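Local coordinates for protein amicyanin (Paracoccus versutus, PDB 1ID2) that carries electrons as a type 1 blue copper protein of the plastocyanin/azurin family, through a single copper ion held at one end of a beta barrel, at residues E27-L32 / T94-M99; T33-I38 / R100-V105; V56-G61 / Y89-T94. One frame throughout, in Å; residues are numbered along the deposited sequence.

Overall arrangement
All three contacts lie in one cupredoxin domain, and the second segments of contacts 1 and 2 follow each other directly. Residues 89-94 of contact 3 lead out of strand 87-92 into the copper loop 94-99 of contact 1, which returns as strand 100-105 of contact 2; likewise 27-32 runs into 33-38, and 56-61 lies between these two runs. Contacts 1 and 3 share Thr94, both touch the copper, and have centres about 12 Å apart. Strands 87-92 and 100-105 are antiparallel neighbours in one sheet, with Lys102 salt-bridged to Asp90; the centres of contacts 2 and 3 are about 12 Å apart, those of contacts 1 and 2 about 14 Å. The ligand loop is thus carried by two paired strands.

Contact 1: residues E27-L32 / T94-M99; sequences EKMKYL and TPHPFM. With CU (copper (II) ion), chain D.
Met99 carries this contact, reaching from the copper loop to the Met29 carbonyl and the Tyr31 ring. Its CG lies anti to its own carbonyl carbon (chi1 -70°), the chain stays extended at chi2 and bends at chi3 (74°), so that SD faces the copper at 2.9 Å while CE swings over the Tyr31 ring. That methyl sits above the ring centre, 4.1 Å from the centroid and 10° off the normal, a CH-pi contact with SD set obliquely beside it in a Met-aromatic arrangement. The carbonyl of Met29 presses against the same side chain, its O 3.1 Å from Met99 CG. Met99 and His96, whose ND1 binds the copper at 2.2 Å, belong with His54 and Cys93 to the type 1 site of the cupredoxin fold, and a type I turn from His96 to Met99 closes the loop between them. In the facing segment a type I' turn from Glu27 to Lys30 puts Met29 at its tip. Met29, bent at chi2 and chi3, lays CE over the His96 imidazole 4.0 Å from the centroid; Pro95 CG covers the opposite face, so the ring is held between two aliphatic groups. The same CE meets Phe98 CZ at 3.8 Å, in the plane of the phenyl ring at its edge. Tyr31 OH is hydrogen-bonded to Asn55 O.

Contact 2: residues T33-I38 / R100-V105; sequences TPEVTI and RGKVIV
Four backbone hydrogen bonds join 34-38 to strand 100-105, the strands running parallel, Glu35 beside Lys102, Val36 beside Val103, Thr37 beside Ile104 and Ile38 beside Val105. Val36 uses both its polar backbone atoms: its N donates to Lys102 O, and its O accepts from Ile104 N at 2.8 Å, with an almost straight N-H...O angle of 175°. Ile38 N closes the series on Ile104 O. At the start of the pairing Lys102 N reaches Pro34 O at 2.7 Å but comes from above the carbonyl plane. A water donates to both Thr33 O and Lys102 O, bridging the segments where Thr33 still lies ahead of the strand. CA-H...O contacts fill the gaps between these bonds, among them Thr37 CA to Ile104 O at 3.0 Å.

Aliphatic contacts divide between the two faces. On the face of Glu35, Thr37, Lys102 and Ile104, Glu35 runs out with CG anti to its backbone N (chi1 -158°), alongside Lys102; its CG meets Lys102 CG and, also at 3.5 Å, CD1 of Ile104, whose side chain crosses it obliquely. Lys102 itself bends at chi2, chi3 and chi4, and its NZ forms a salt bridge with Asp90. On the other face Val36 CG1 lies beside Val103 CG2 at 3.9 Å, and Ile38, with CG1 in the crowded position between N and carbonyl carbon (chi1 55°), turns CD1 to Val103 CG1, 4.1 Å away. Ile38, Val103 and Val105 also pack against Phe83 of strand 77-83. Their face thus turns to the other sheet, and strand 35-38 pairs in parallel as an edge strand, as in the Greek-key beta sandwich of cupredoxins.

Contact 3: residues V56-G61 / Y89-T94; sequences VAFKKG and YDYFCT. With CU (copper (II) ion), chain D.
Val56 to Lys59 cross strand 87-92 close to Cys93, a copper ligand of the cupredoxin fold, whose SG binds the metal at 2.0 Å. Val56 comes first, its CG1, anti to the backbone N, resting 3.8 Å from Tyr91 CB. Ala57 then forms a single antiparallel hydrogen-bonded pair with Phe92: Ala57 N donates to Phe92 O at 2.9 Å, nearly along the C=O axis, while Phe92 N returns a bond to Ala57 O on an in-plane lone pair. Ala57 CB lies over the Phe92 ring, off-centre, and also touches Thr94 OG1 at 3.3 Å. Phe58 directs its ring back to the strand, where Tyr91 CB sits over one face, 4.1 Å from the centroid; the Phe58 side chain also packs on Ile81 and Phe83. The Lys59 side chain, at about a right angle to that of Phe92, runs past the ring's outer rim, CG 3.7 Å from CE1. An alanine at Phe92 would remove the ring shared by Ala57 and Lys59 and would probably loosen the seating of 56-59 beside Cys93. Lys59 N lies at the edge of that ring, near its plane, and gives its N-H to a water, which in turn donates to Asp90 O at 2.7 Å.

Contact 1: residues E27-L32 / T94-M99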
loop_
_atom_site.group_PDB
_atom_site.type_symbol
_atom_site.label_atom_id
_atom_site.label_comp_id
_atom_site.label_asym_id
_atom_site.label_seq_id
_atom_site.Cartn_x
_atom_site.Cartn_y
_atom_site.Cartn_z
ATOM N N GLU A 27 -1.430 -8.817 8.806
ATOM C CA GLU A 27 -1.217 -9.822 9.841
ATOM C C GLU A 27 -1.361 -11.178 9.223
ATOM O O GLU A 27 -2.228 -11.393 8.381
ATOM C CB GLU A 27 -2.250 -9.716 10.965
ATOM C CG GLU A 27 -1.797 -9.033 12.226
ATOM C CD GLU A 27 -0.684 -9.760 12.945
ATOM O OE1 GLU A 27 -0.946 -10.733 13.672
ATOM O OE2 GLU A 27 0.445 -9.260 12.897
ATOM N N LYS A 28 -0.554 -12.106 9.726
ATOM C CA LYS A 28 -0.589 -13.513 9.357
ATOM C C LYS A 28 -0.629 -13.758 7.848
ATOM O O LYS A 28 -1.402 -14.563 7.335
ATOM C CB LYS A 28 -1.719 -14.210 10.125
ATOM C CG LYS A 28 -1.809 -13.748 11.631
ATOM C CD LYS A 28 -0.843 -14.457 12.658
ATOM C CE LYS A 28 0.659 -14.391 12.285
ATOM N NZ LYS A 28 1.468 -13.205 12.780
ATOM N N MET A 29 0.357 -13.153 7.189
ATOM C CA MET A 29 0.580 -13.269 5.763
ATOM C C MET A 29 -0.634 -12.858 4.940
ATOM O O MET A 29 -0.783 -13.311 3.805
ATOM C CB MET A 29 0.997 -14.699 5.401
ATOM C CG MET A 29 2.146 -15.237 6.230
ATOM S SD MET A 29 3.689 -14.388 6.021
ATOM C CE MET A 29 4.377 -15.173 4.560
ATOM N N LYS A 30 -1.431 -11.927 5.463
ATOM C CA LYS A 30 -2.622 -11.419 4.766
ATOM C C LYS A 30 -2.635 -9.903 4.866
ATOM O O LYS A 30 -2.301 -9.345 5.907
ATOM C CB LYS A 30 -3.905 -11.905 5.447
ATOM C CG LYS A 30 -4.289 -13.348 5.218
ATOM C CD LYS A 30 -5.240 -13.839 6.314
ATOM C CE LYS A 30 -6.604 -13.165 6.253
ATOM N NZ LYS A 30 -7.465 -13.530 7.419
ATOM N N TYR A 31 -3.164 -9.256 3.839
ATOM C CA TYR A 31 -3.624 -7.883 3.961
ATOM C C TYR A 31 -4.993 -8.019 4.541
ATOM O O TYR A 31 -5.836 -8.695 3.954
ATOM C CB TYR A 31 -3.755 -7.223 2.588
ATOM C CG TYR A 31 -2.445 -7.053 1.908
ATOM C CD1 TYR A 31 -1.488 -6.161 2.410
ATOM C CD2 TYR A 31 -2.132 -7.805 0.788
ATOM C CE1 TYR A 31 -0.251 -6.017 1.798
ATOM C CE2 TYR A 31 -0.897 -7.676 0.176
ATOM C CZ TYR A 31 0.035 -6.785 0.668
ATOM O OH TYR A 31 1.212 -6.625 -0.036
ATOM N N LEU A 32 -5.264 -7.286 5.613
ATOM C CA LEU A 32 -6.467 -7.542 6.384
ATOM C C LEU A 32 -7.696 -6.899 5.758
ATOM O O LEU A 32 -8.814 -7.344 5.986
ATOM C CB LEU A 32 -6.286 -7.085 7.835
ATOM C CG LEU A 32 -5.274 -7.896 8.659
ATOM C CD1 LEU A 32 -5.476 -7.595 10.144
ATOM C CD2 LEU A 32 -5.423 -9.388 8.382
ATOM N N THR A 94 5.975 -8.406 -2.697
ATOM C CA THR A 94 6.981 -8.847 -3.645
ATOM C C THR A 94 7.539 -10.236 -3.343
ATOM O O THR A 94 7.611 -11.079 -4.225
ATOM C CB THR A 94 8.136 -7.818 -3.713
ATOM O OG1 THR A 94 7.638 -6.594 -4.255
ATOM C CG2 THR A 94 9.278 -8.329 -4.587
ATOM N N PRO A 95 7.944 -10.496 -2.090
ATOM C CA PRO A 95 8.458 -11.836 -1.809
ATOM C C PRO A 95 7.365 -12.892 -1.527
ATOM O O PRO A 95 7.641 -14.098 -1.524
ATOM C CB PRO A 95 9.365 -11.598 -0.606
ATOM C CG PRO A 95 8.674 -10.492 0.116
ATOM C CD PRO A 95 8.199 -9.576 -0.968
ATOM N N HIS A 96 6.121 -12.433 -1.384
ATOM C CA HIS A 96 4.980 -13.287 -1.051
ATOM C C HIS A 96 3.824 -12.960 -1.982
ATOM O O HIS A 96 2.822 -12.366 -1.556
ATOM C CB HIS A 96 4.543 -13.029 0.399
ATOM C CG HIS A 96 5.673 -13.024 1.390
ATOM N ND1 HIS A 96 5.822 -12.004 2.305
ATOM C CD2 HIS A 96 6.716 -13.886 1.506
ATOM C CE1 HIS A 96 6.944 -12.263 2.946
ATOM N NE2 HIS A 96 7.528 -13.387 2.493
ATOM N N PRO A 97 3.953 -13.311 -3.281
ATOM C CA PRO A 97 3.015 -12.862 -4.314
ATOM C C PRO A 97 1.609 -13.461 -4.177
ATOM O O PRO A 97 0.697 -13.084 -4.893
ATOM C CB PRO A 97 3.677 -13.310 -5.615
ATOM C CG PRO A 97 5.003 -13.895 -5.218
ATOM C CD PRO A 97 4.888 -14.307 -3.825
ATOM N N PHE A 98 1.447 -14.414 -3.276
ATOM C CA PHE A 98 0.137 -14.941 -2.979
ATOM C C PHE A 98 -0.633 -13.952 -2.134
ATOM O O PHE A 98 -1.832 -14.136 -1.919
ATOM C CB PHE A 98 0.259 -16.263 -2.229
ATOM C CG PHE A 98 1.165 -16.197 -1.029
ATOM C CD1 PHE A 98 0.662 -15.848 0.216
ATOM C CD2 PHE A 98 2.517 -16.477 -1.148
ATOM C CE1 PHE A 98 1.484 -15.774 1.321
ATOM C CE2 PHE A 98 3.358 -16.424 -0.024
ATOM C CZ PHE A 98 2.836 -16.074 1.205
ATOM N N MET A 99 0.089 -13.027 -1.500
ATOM C CA MET A 99 -0.527 -11.866 -0.822
ATOM C C MET A 99 -0.899 -10.787 -1.846
ATOM O O MET A 99 -0.035 -10.234 -2.516
ATOM C CB MET A 99 0.429 -11.242 0.206
ATOM C CG MET A 99 0.710 -12.073 1.449
ATOM S SD MET A 99 1.915 -11.243 2.521
ATOM C CE MET A 99 0.854 -9.930 3.206
HETATM CU CU CU D . 4.585 -10.178 2.304
#

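Contact 2: residues T33-I38 / R100-V105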
loop_
_atom_site.group_PDB
_atom_site.type_symbol
_atom_site.label_atom_id
_atom_site.label_comp_id
_atom_site.label_asym_id
_atom_site.label_seq_id
_atom_site.Cartn_x
_atom_site.Cartn_y
_atom_site.Cartn_z
ATOM N N THR A 33 -7.486 -5.917 4.893
ATOM C CA THR A 33 -8.590 -5.329 4.166
ATOM C C THR A 33 -8.234 -5.457 2.703
ATOM O O THR A 33 -7.513 -4.624 2.161
ATOM C CB THR A 33 -8.775 -3.833 4.502
ATOM O OG1 THR A 33 -8.716 -3.633 5.920
ATOM C CG2 THR A 33 -10.100 -3.352 3.982
ATOM N N PRO A 34 -8.725 -6.513 2.043
ATOM C CA PRO A 34 -8.284 -6.916 0.693
ATOM C C PRO A 34 -8.805 -6.010 -0.432
ATOM O O PRO A 34 -8.290 -6.019 -1.551
ATOM C CB PRO A 34 -8.814 -8.345 0.551
ATOM C CG PRO A 34 -9.217 -8.754 1.955
ATOM C CD PRO A 34 -9.663 -7.489 2.615
ATOM N N GLU A 35 -9.812 -5.207 -0.117
ATOM C CA GLU A 35 -10.387 -4.301 -1.084
ATOM C C GLU A 35 -10.812 -3.047 -0.346
ATOM O O GLU A 35 -11.654 -3.115 0.561
ATOM C CB GLU A 35 -11.597 -4.964 -1.700
ATOM C CG GLU A 35 -12.008 -4.425 -3.030
ATOM C CD GLU A 35 -13.098 -5.274 -3.637
ATOM O OE1 GLU A 35 -12.787 -6.423 -4.035
ATOM O OE2 GLU A 35 -14.274 -4.839 -3.611
ATOM N N VAL A 36 -10.148 -1.934 -0.644
ATOM C CA VAL A 36 -10.453 -0.659 0.007
ATOM C C VAL A 36 -10.816 0.348 -1.079
ATOM O O VAL A 36 -10.369 0.223 -2.209
ATOM C CB VAL A 36 -9.247 -0.140 0.913
ATOM C CG1 VAL A 36 -7.997 0.057 0.123
ATOM C CG2 VAL A 36 -9.604 1.155 1.566
ATOM N N THR A 37 -11.804 1.190 -0.816
ATOM C CA THR A 37 -12.186 2.181 -1.806
ATOM C C THR A 37 -12.247 3.617 -1.243
ATOM O O THR A 37 -12.634 3.832 -0.090
ATOM C CB THR A 37 -13.483 1.724 -2.585
ATOM O OG1 THR A 37 -14.317 2.837 -2.901
ATOM C CG2 THR A 37 -14.266 0.698 -1.808
ATOM N N ILE A 38 -11.489 4.477 -1.917
ATOM C CA ILE A 38 -11.261 5.866 -1.526
ATOM C C ILE A 38 -11.601 6.743 -2.734
ATOM O O ILE A 38 -11.806 6.238 -3.841
ATOM C CB ILE A 38 -9.766 6.118 -1.164
ATOM C CG1 ILE A 38 -8.847 5.698 -2.326
ATOM C CG2 ILE A 38 -9.413 5.361 0.057
ATOM C CD1 ILE A 38 -7.390 6.073 -2.184
ATOM N N ARG A 100 -2.187 -10.483 -1.933
ATOM C CA ARG A 100 -2.715 -9.582 -2.936
ATOM C C ARG A 100 -3.781 -8.724 -2.275
ATOM O O ARG A 100 -4.476 -9.182 -1.370
ATOM C CB ARG A 100 -3.388 -10.377 -4.046
ATOM C CG ARG A 100 -2.478 -11.262 -4.819
ATOM C CD ARG A 100 -3.286 -12.218 -5.640
ATOM N NE ARG A 100 -2.511 -13.417 -5.912
ATOM C CZ ARG A 100 -1.913 -13.683 -7.065
ATOM N NH1 ARG A 100 -2.015 -12.842 -8.090
ATOM N NH2 ARG A 100 -1.084 -14.713 -7.144
ATOM N N GLY A 101 -4.014 -7.545 -2.831
ATOM C CA GLY A 101 -5.171 -6.761 -2.421
ATOM C C GLY A 101 -5.491 -5.785 -3.534
ATOM O O GLY A 101 -4.774 -5.730 -4.553
ATOM N N LYS A 102 -6.485 -4.934 -3.308
ATOM C CA LYS A 102 -6.760 -3.893 -4.270
ATOM C C LYS A 102 -7.332 -2.616 -3.692
ATOM O O LYS A 102 -8.024 -2.625 -2.659
ATOM C CB LYS A 102 -7.659 -4.430 -5.377
ATOM C CG LYS A 102 -9.128 -4.378 -5.105
ATOM C CD LYS A 102 -9.867 -3.955 -6.376
ATOM C CE LYS A 102 -10.178 -5.126 -7.307
ATOM N NZ LYS A 102 -8.993 -5.886 -7.805
ATOM N N VAL A 103 -7.007 -1.516 -4.361
ATOM C CA VAL A 103 -7.542 -0.205 -4.036
ATOM C C VAL A 103 -8.425 0.275 -5.186
ATOM O O VAL A 103 -8.002 0.310 -6.335
ATOM C CB VAL A 103 -6.397 0.826 -3.776
ATOM C CG1 VAL A 103 -6.973 2.143 -3.232
ATOM C CG2 VAL A 103 -5.401 0.253 -2.774
ATOM N N ILE A 104 -9.665 0.597 -4.853
ATOM C CA ILE A 104 -10.600 1.174 -5.792
ATOM C C ILE A 104 -10.681 2.664 -5.537
ATOM O O ILE A 104 -10.991 3.098 -4.427
ATOM C CB ILE A 104 -11.987 0.565 -5.613
ATOM C CG1 ILE A 104 -11.896 -0.950 -5.790
ATOM C CG2 ILE A 104 -12.990 1.215 -6.579
ATOM C CD1 ILE A 104 -12.837 -1.652 -4.911
ATOM N N VAL A 105 -10.256 3.429 -6.530
ATOM C CA VAL A 105 -10.258 4.875 -6.452
ATOM C C VAL A 105 -11.366 5.420 -7.339
ATOM O O VAL A 105 -11.471 5.074 -8.518
ATOM C CB VAL A 105 -8.906 5.463 -6.903
ATOM C CG1 VAL A 105 -8.859 6.923 -6.576
ATOM C CG2 VAL A 105 -7.765 4.768 -6.191
HETATM O O HOH W 1 -6.656 -3.289 0.042
#

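Contact 3: residues V56-G61 / Y89-T94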
loop_
_atom_site.group_PDB
_atom_site.type_symbol
_atom_site.label_atom_id
_atom_site.label_comp_id
_atom_site.label_asym_id
_atom_site.label_seq_id
_atom_site.Cartn_x
_atom_site.Cartn_y
_atom_site.Cartn_z
ATOM N N VAL A 56 4.368 -3.251 -0.475
ATOM C CA VAL A 56 3.261 -3.063 -1.424
ATOM C C VAL A 56 3.874 -2.850 -2.797
ATOM O O VAL A 56 4.818 -2.065 -2.915
ATOM C CB VAL A 56 2.389 -1.824 -1.035
ATOM C CG1 VAL A 56 1.389 -1.491 -2.125
ATOM C CG2 VAL A 56 1.634 -2.124 0.231
ATOM N N ALA A 57 3.497 -3.697 -3.762
ATOM C CA ALA A 57 4.046 -3.632 -5.119
ATOM C C ALA A 57 2.985 -3.746 -6.217
ATOM O O ALA A 57 1.867 -4.240 -5.991
ATOM C CB ALA A 57 5.125 -4.706 -5.308
ATOM N N PHE A 58 3.288 -3.135 -7.357
ATOM C CA PHE A 58 2.361 -3.086 -8.488
ATOM C C PHE A 58 3.144 -3.592 -9.698
ATOM O O PHE A 58 4.331 -3.299 -9.835
ATOM C CB PHE A 58 1.862 -1.645 -8.755
ATOM C CG PHE A 58 1.042 -1.020 -7.608
ATOM C CD1 PHE A 58 -0.320 -1.231 -7.507
ATOM C CD2 PHE A 58 1.647 -0.220 -6.647
ATOM C CE1 PHE A 58 -1.065 -0.671 -6.455
ATOM C CE2 PHE A 58 0.906 0.342 -5.603
ATOM C CZ PHE A 58 -0.441 0.115 -5.506
ATOM N N LYS A 59 2.534 -4.489 -10.468
ATOM C CA LYS A 59 3.094 -4.928 -11.751
ATOM C C LYS A 59 3.125 -3.747 -12.736
ATOM O O LYS A 59 2.517 -2.702 -12.488
ATOM C CB LYS A 59 2.231 -6.047 -12.359
ATOM C CG LYS A 59 2.182 -7.366 -11.586
ATOM C CD LYS A 59 3.391 -8.213 -11.918
ATOM C CE LYS A 59 3.521 -9.418 -11.002
ATOM N NZ LYS A 59 4.967 -9.780 -10.825
ATOM N N LYS A 60 3.731 -3.970 -13.900
ATOM C CA LYS A 60 3.797 -2.960 -14.951
ATOM C C LYS A 60 2.389 -2.595 -15.388
ATOM O O LYS A 60 1.533 -3.472 -15.521
ATOM C CB LYS A 60 4.552 -3.493 -16.171
ATOM C CG LYS A 60 5.989 -3.009 -16.304
ATOM C CD LYS A 60 6.416 -2.882 -17.772
ATOM C CE LYS A 60 5.910 -4.045 -18.630
ATOM N NZ LYS A 60 6.475 -5.378 -18.239
ATOM N N GLY A 61 2.166 -1.315 -15.657
ATOM C CA GLY A 61 0.945 -0.917 -16.329
ATOM C C GLY A 61 -0.201 -0.667 -15.388
ATOM O O GLY A 61 -1.329 -0.471 -15.834
ATOM N N TYR A 89 -6.653 -0.763 -8.639
ATOM C CA TYR A 89 -5.216 -0.988 -8.552
ATOM C C TYR A 89 -4.980 -2.200 -7.670
ATOM O O TYR A 89 -5.425 -2.236 -6.534
ATOM C CB TYR A 89 -4.527 0.235 -7.940
ATOM C CG TYR A 89 -4.858 1.532 -8.633
ATOM C CD1 TYR A 89 -4.037 2.018 -9.633
ATOM C CD2 TYR A 89 -6.042 2.216 -8.364
ATOM C CE1 TYR A 89 -4.373 3.130 -10.367
ATOM C CE2 TYR A 89 -6.395 3.337 -9.104
ATOM C CZ TYR A 89 -5.548 3.781 -10.116
ATOM O OH TYR A 89 -5.887 4.833 -10.937
ATOM N N ASP A 90 -4.439 -3.245 -8.273
ATOM C CA ASP A 90 -4.027 -4.464 -7.581
ATOM C C ASP A 90 -2.612 -4.296 -7.092
ATOM O O ASP A 90 -1.737 -3.939 -7.879
ATOM C CB ASP A 90 -4.008 -5.659 -8.535
ATOM C CG ASP A 90 -5.290 -5.828 -9.272
ATOM O OD1 ASP A 90 -5.305 -5.550 -10.503
ATOM O OD2 ASP A 90 -6.259 -6.256 -8.599
ATOM N N TYR A 91 -2.342 -4.780 -5.886
ATOM C CA TYR A 91 -0.968 -4.860 -5.429
ATOM C C TYR A 91 -0.759 -6.242 -4.856
ATOM O O TYR A 91 -1.718 -6.980 -4.625
ATOM C CB TYR A 91 -0.662 -3.784 -4.376
ATOM C CG TYR A 91 -1.576 -3.820 -3.175
ATOM C CD1 TYR A 91 -1.221 -4.521 -2.027
ATOM C CD2 TYR A 91 -2.825 -3.195 -3.206
ATOM C CE1 TYR A 91 -2.086 -4.615 -0.953
ATOM C CE2 TYR A 91 -3.692 -3.281 -2.134
ATOM C CZ TYR A 91 -3.309 -4.006 -1.011
ATOM O OH TYR A 91 -4.144 -4.066 0.073
ATOM N N PHE A 92 0.501 -6.558 -4.601
ATOM C CA PHE A 92 0.888 -7.822 -4.029
ATOM C C PHE A 92 2.171 -7.545 -3.249
ATOM O O PHE A 92 2.710 -6.435 -3.291
ATOM C CB PHE A 92 1.122 -8.865 -5.150
ATOM C CG PHE A 92 2.180 -8.459 -6.141
ATOM C CD1 PHE A 92 1.892 -7.535 -7.138
ATOM C CD2 PHE A 92 3.493 -8.895 -6.000
ATOM C CE1 PHE A 92 2.891 -7.040 -7.957
ATOM C CE2 PHE A 92 4.503 -8.399 -6.830
ATOM C CZ PHE A 92 4.187 -7.454 -7.813
ATOM N N CYS A 93 2.618 -8.533 -2.488
ATOM C CA CYS A 93 3.807 -8.395 -1.677
ATOM C C CYS A 93 4.895 -9.115 -2.424
ATOM O O CYS A 93 4.693 -10.227 -2.885
ATOM C CB CYS A 93 3.576 -9.027 -0.299
ATOM S SG CYS A 93 5.043 -9.006 0.696
ATOM N N THR A 94 5.975 -8.406 -2.697
ATOM C CA THR A 94 6.981 -8.847 -3.645
ATOM C C THR A 94 7.539 -10.236 -3.343
ATOM O O THR A 94 7.611 -11.079 -4.225
ATOM C CB THR A 94 8.136 -7.818 -3.713
ATOM O OG1 THR A 94 7.638 -6.594 -4.255
ATOM C CG2 THR A 94 9.278 -8.329 -4.587
HETATM CU CU CU D . 4.585 -10.178 2.304
HETATM O O HOH W 2 -0.266 -5.514 -9.475
#